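Local coordinates for bubble protein (Penicillium brevicompactum, PDB 1UOY) that may act as a killer toxin, possibly recognising a molecule, or part of one, with a negatively charged surface, at residues N22-F27 with E37-W43. Residues are numbered along the deposited sequence; the frame is centred on the assembly and turned at random.
Sequences NGDRHF and ECKGGKW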
ATOM      1  N   ASN A  22       4.930   2.625 -10.622  1.00  7.97           N
ATOM      2  CA  ASN A  22       3.713   2.442  -9.856  1.00  7.48           C
ATOM      3  C   ASN A  22       2.753   3.607 -10.090  1.00  8.04           C
ATOM      4  O   ASN A  22       1.528   3.431  -9.935  1.00  8.51           O
ATOM      5  CB  ASN A  22       4.039   2.349  -8.353  1.00  6.57           C
ATOM      6  CG  ASN A  22       4.487   0.974  -7.964  1.00  7.67           C
ATOM      7  OD1 ASN A  22       3.684   0.056  -7.933  1.00  8.14           O
ATOM      8  ND2 ASN A  22       5.770   0.812  -7.645  1.00 10.87           N
ATOM      9  N   GLY A  23       3.281   4.763 -10.484  1.00  8.34           N
ATOM     10  CA  GLY A  23       2.396   5.893 -10.704  1.00  9.27           C
ATOM     11  C   GLY A  23       1.594   6.174  -9.445  1.00  8.35           C
ATOM     12  O   GLY A  23       2.146   6.100  -8.316  1.00  8.62           O
ATOM     13  N   ASP A  24       0.301   6.494  -9.608  1.00  7.04           N
ATOM     14  CA  ASP A  24      -0.502   6.818  -8.452  1.00  6.80           C
ATOM     15  C   ASP A  24      -1.338   5.679  -7.953  1.00  8.37           C
ATOM     16  O   ASP A  24      -2.324   5.898  -7.273  1.00 10.00           O
ATOM     17  CB  ASP A  24      -1.360   8.058  -8.729  1.00  8.26           C
ATOM     18  CG  ASP A  24      -2.340   7.889  -9.871  1.00 10.64           C
ATOM     19  OD1 ASP A  24      -2.628   6.758 -10.321  1.00  9.36           O
ATOM     20  OD2 ASP A  24      -2.883   8.941 -10.310  1.00 14.50           O
ATOM     21  N   ARG A  25      -0.917   4.447  -8.249  1.00  7.19           N
ATOM     22  CA  ARG A  25      -1.669   3.290  -7.714  1.00  7.31           C
ATOM     23  C   ARG A  25      -1.713   3.348  -6.195  1.00  8.06           C
ATOM     24  O   ARG A  25      -0.727   3.696  -5.514  1.00  8.34           O
ATOM     25  CB  ARG A  25      -0.960   1.983  -8.089  1.00  8.15           C
ATOM     26  CG  ARG A  25      -1.137   1.559  -9.541  1.00  6.45           C
ATOM     27  CD  ARG A  25      -0.362   0.262  -9.718  1.00  7.08           C
ATOM     28  NE  ARG A  25      -0.308  -0.316 -11.075  1.00  7.28           N
ATOM     29  CZ  ARG A  25       0.562   0.052 -12.006  1.00  6.29           C
ATOM     30  NH1 ARG A  25       1.380   1.087 -11.854  1.00  7.16           N
ATOM     31  NH2 ARG A  25       0.788  -0.769 -13.046  1.00  8.11           N
ATOM     32  N   HIS A  26      -2.859   2.930  -5.663  1.00  7.64           N
ATOM     33  CA  HIS A  26      -3.037   2.854  -4.214  1.00  6.82           C
ATOM     34  C   HIS A  26      -3.105   1.409  -3.783  1.00  6.56           C
ATOM     35  O   HIS A  26      -3.852   0.600  -4.338  1.00  7.60           O
ATOM     36  CB  HIS A  26      -4.340   3.555  -3.847  1.00  6.91           C
ATOM     37  CG  HIS A  26      -4.199   5.023  -3.829  1.00  8.45           C
ATOM     38  ND1 HIS A  26      -5.225   5.852  -3.440  1.00 10.38           N
ATOM     39  CD2 HIS A  26      -3.147   5.811  -4.119  1.00 12.26           C
ATOM     40  CE1 HIS A  26      -4.798   7.106  -3.495  1.00  8.71           C
ATOM     41  NE2 HIS A  26      -3.546   7.105  -3.910  1.00 12.03           N
ATOM     42  N   PHE A  27      -2.279   1.096  -2.798  1.00  8.12           N
ATOM     43  CA  PHE A  27      -2.212  -0.231  -2.187  1.00  7.60           C
ATOM     44  C   PHE A  27      -2.488  -0.125  -0.693  1.00  7.54           C
ATOM     45  O   PHE A  27      -2.641   0.983  -0.178  1.00  8.97           O
ATOM     46  CB  PHE A  27      -0.818  -0.864  -2.412  1.00  7.49           C
ATOM     47  CG  PHE A  27      -0.603  -1.309  -3.842  1.00  7.57           C
ATOM     48  CD1 PHE A  27      -1.055  -2.552  -4.260  1.00 10.54           C
ATOM     49  CD2 PHE A  27       0.022  -0.490  -4.750  1.00  8.30           C
ATOM     50  CE1 PHE A  27      -0.858  -2.972  -5.596  1.00 10.44           C
ATOM     51  CE2 PHE A  27       0.224  -0.890  -6.087  1.00  8.31           C
ATOM     52  CZ  PHE A  27      -0.207  -2.121  -6.510  1.00  8.60           C
ATOM     53  N   GLU A  37       0.757   5.075  -1.373  1.00  7.22           N
ATOM     54  CA  GLU A  37       0.980   5.455  -2.770  1.00  7.73           C
ATOM     55  C   GLU A  37       2.479   5.644  -2.897  1.00  8.70           C
ATOM     56  O   GLU A  37       3.132   6.095  -1.961  1.00  8.68           O
ATOM     57  CB  GLU A  37       0.241   6.792  -3.070  1.00  7.09           C
ATOM     58  CG  GLU A  37       0.357   7.216  -4.553  1.00  8.67           C
ATOM     59  CD  GLU A  37      -0.343   8.506  -4.821  1.00  9.46           C
ATOM     60  OE1 GLU A  37      -1.350   8.832  -4.164  1.00 12.69           O
ATOM     61  OE2 GLU A  37       0.117   9.230  -5.720  1.00 12.67           O
ATOM     62  N   CYS A  38       3.037   5.363  -4.074  1.00  8.02           N
ATOM     63  CA  CYS A  38       4.460   5.552  -4.280  1.00  8.50           C
ATOM     64  C   CYS A  38       4.765   7.018  -4.529  1.00 10.80           C
ATOM     65  O   CYS A  38       4.383   7.561  -5.564  1.00 12.25           O
ATOM     66  CB  CYS A  38       4.881   4.670  -5.451  1.00  8.55           C
ATOM     67  SG  CYS A  38       6.695   4.734  -5.687  1.00 11.11           S
ATOM     68  N   LYS A  39       5.413   7.635  -3.565  1.00 10.31           N
ATOM     69  CA  LYS A  39       5.778   9.056  -3.659  1.00 10.91           C
ATOM     70  C   LYS A  39       7.234   9.221  -3.243  1.00 10.60           C
ATOM     71  O   LYS A  39       7.655   8.761  -2.190  1.00 12.23           O
ATOM     72  CB  LYS A  39       4.898   9.895  -2.722  1.00 12.67           C
ATOM     73  CG  LYS A  39       3.405   9.807  -3.076  1.00 14.06           C
ATOM     74  CD  LYS A  39       2.590  10.631  -2.075  1.00 24.61           C
ATOM     75  CE  LYS A  39       1.243  10.949  -2.631  1.00 30.97           C
ATOM     76  NZ  LYS A  39       1.354  11.881  -3.785  1.00 36.32           N
ATOM     77  N   GLY A  40       7.997   9.889  -4.100  1.00 14.22           N
ATOM     78  CA  GLY A  40       9.398  10.099  -3.749  1.00 16.11           C
ATOM     79  C   GLY A  40      10.161   8.809  -3.480  1.00 13.96           C
ATOM     80  O   GLY A  40      11.060   8.767  -2.631  1.00 16.47           O
ATOM     81  N   GLY A  41       9.772   7.762  -4.198  1.00 12.37           N
ATOM     82  CA  GLY A  41      10.443   6.491  -4.099  1.00 12.71           C
ATOM     83  C   GLY A  41      10.126   5.622  -2.925  1.00 10.42           C
ATOM     84  O   GLY A  41      10.785   4.611  -2.734  1.00 11.91           O
ATOM     85  N   LYS A  42       9.137   6.025  -2.132  1.00  9.09           N
ATOM     86  CA  LYS A  42       8.748   5.237  -0.986  1.00 10.40           C
ATOM     87  C   LYS A  42       7.239   5.087  -0.898  1.00  9.20           C
ATOM     88  O   LYS A  42       6.493   6.001  -1.273  1.00  9.26           O
ATOM     89  CB  LYS A  42       9.228   5.930   0.301  1.00 12.72           C
ATOM     90  CG  LYS A  42      10.740   6.152   0.367  1.00 19.73           C
ATOM     91  CD  LYS A  42      11.529   4.840   0.482  1.00 27.50           C
ATOM     92  CE  LYS A  42      13.059   5.091   0.484  1.00 35.05           C
ATOM     93  NZ  LYS A  42      13.877   3.877   0.052  1.00 35.77           N
ATOM     94  N   TRP A  43       6.793   3.920  -0.429  1.00  8.38           N
ATOM     95  CA  TRP A  43       5.350   3.750  -0.182  1.00  9.62           C
ATOM     96  C   TRP A  43       4.963   4.683   0.951  1.00  9.42           C
ATOM     97  O   TRP A  43       5.431   4.565   2.065  1.00 10.24           O
ATOM     98  CB  TRP A  43       5.000   2.299   0.166  1.00  8.25           C
ATOM     99  CG  TRP A  43       5.103   1.431  -1.041  1.00  7.96           C
ATOM    100  CD1 TRP A  43       6.074   0.483  -1.295  1.00  7.47           C
ATOM    101  CD2 TRP A  43       4.252   1.458  -2.178  1.00  8.27           C
ATOM    102  NE1 TRP A  43       5.868  -0.067  -2.521  1.00  6.76           N
ATOM    103  CE2 TRP A  43       4.761   0.509  -3.092  1.00  7.26           C
ATOM    104  CE3 TRP A  43       3.108   2.191  -2.529  1.00  8.29           C
ATOM    105  CZ2 TRP A  43       4.182   0.286  -4.334  1.00  6.81           C
ATOM    106  CZ3 TRP A  43       2.529   1.974  -3.799  1.00  6.60           C
ATOM    107  CH2 TRP A  43       3.082   1.031  -4.670  1.00  7.65           C
TER
HETATM  108  O   HOH W   1       1.799   4.217  -6.341  1.00  9.33           O
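One direct hydrogen bond joins the two segments: His26 NE2 donates to Glu37 OE1 over 2.8 Å. Both side chains rise on the same face of the sheet, and an extended glutamate is long enough to bring its carboxylate to the edge of the imidazole. The other oxygen, Glu37 OE2, forms a salt bridge with Lys39 NZ at 3.5 Å.

Backbone groups are linked through water 1, which donates to Gly23 O (2.8 Å) and Arg25 O (2.7 Å) and accepts from Cys38 N (2.8 Å). It fills the gap between the type II' turn Asn22-Arg25, which leads into strand 26-28, and the backbone of Cys38. Gly23 suits this turn because its positive phi is easy for glycine.

Large apolar rings fill the buried space on the side of the sheet away from His26 and Glu37: Phe27 CD2 lies 3.4 Å from Trp43 CH2, the rings steeply inclined. Asn22 CB packs on Cys38 CB at 3.8 Å, beside the Cys38-Cys18 disulfide. Asn22 OD1 lies at the indole edge, 3.5 Å from Trp43 CH2, while Asn22 ND2 is hydrogen-bonded to Lys19 O.

The contact joins neighbouring strands 26-28 and 34-39, with Trp43 from 42-48, in a three-stranded antiparallel meander. Its second hairpin turns at Gly40 and Gly41, whose positive phi glycine adopts readily in a type I' turn, within a small, disulfide-rich beta fold.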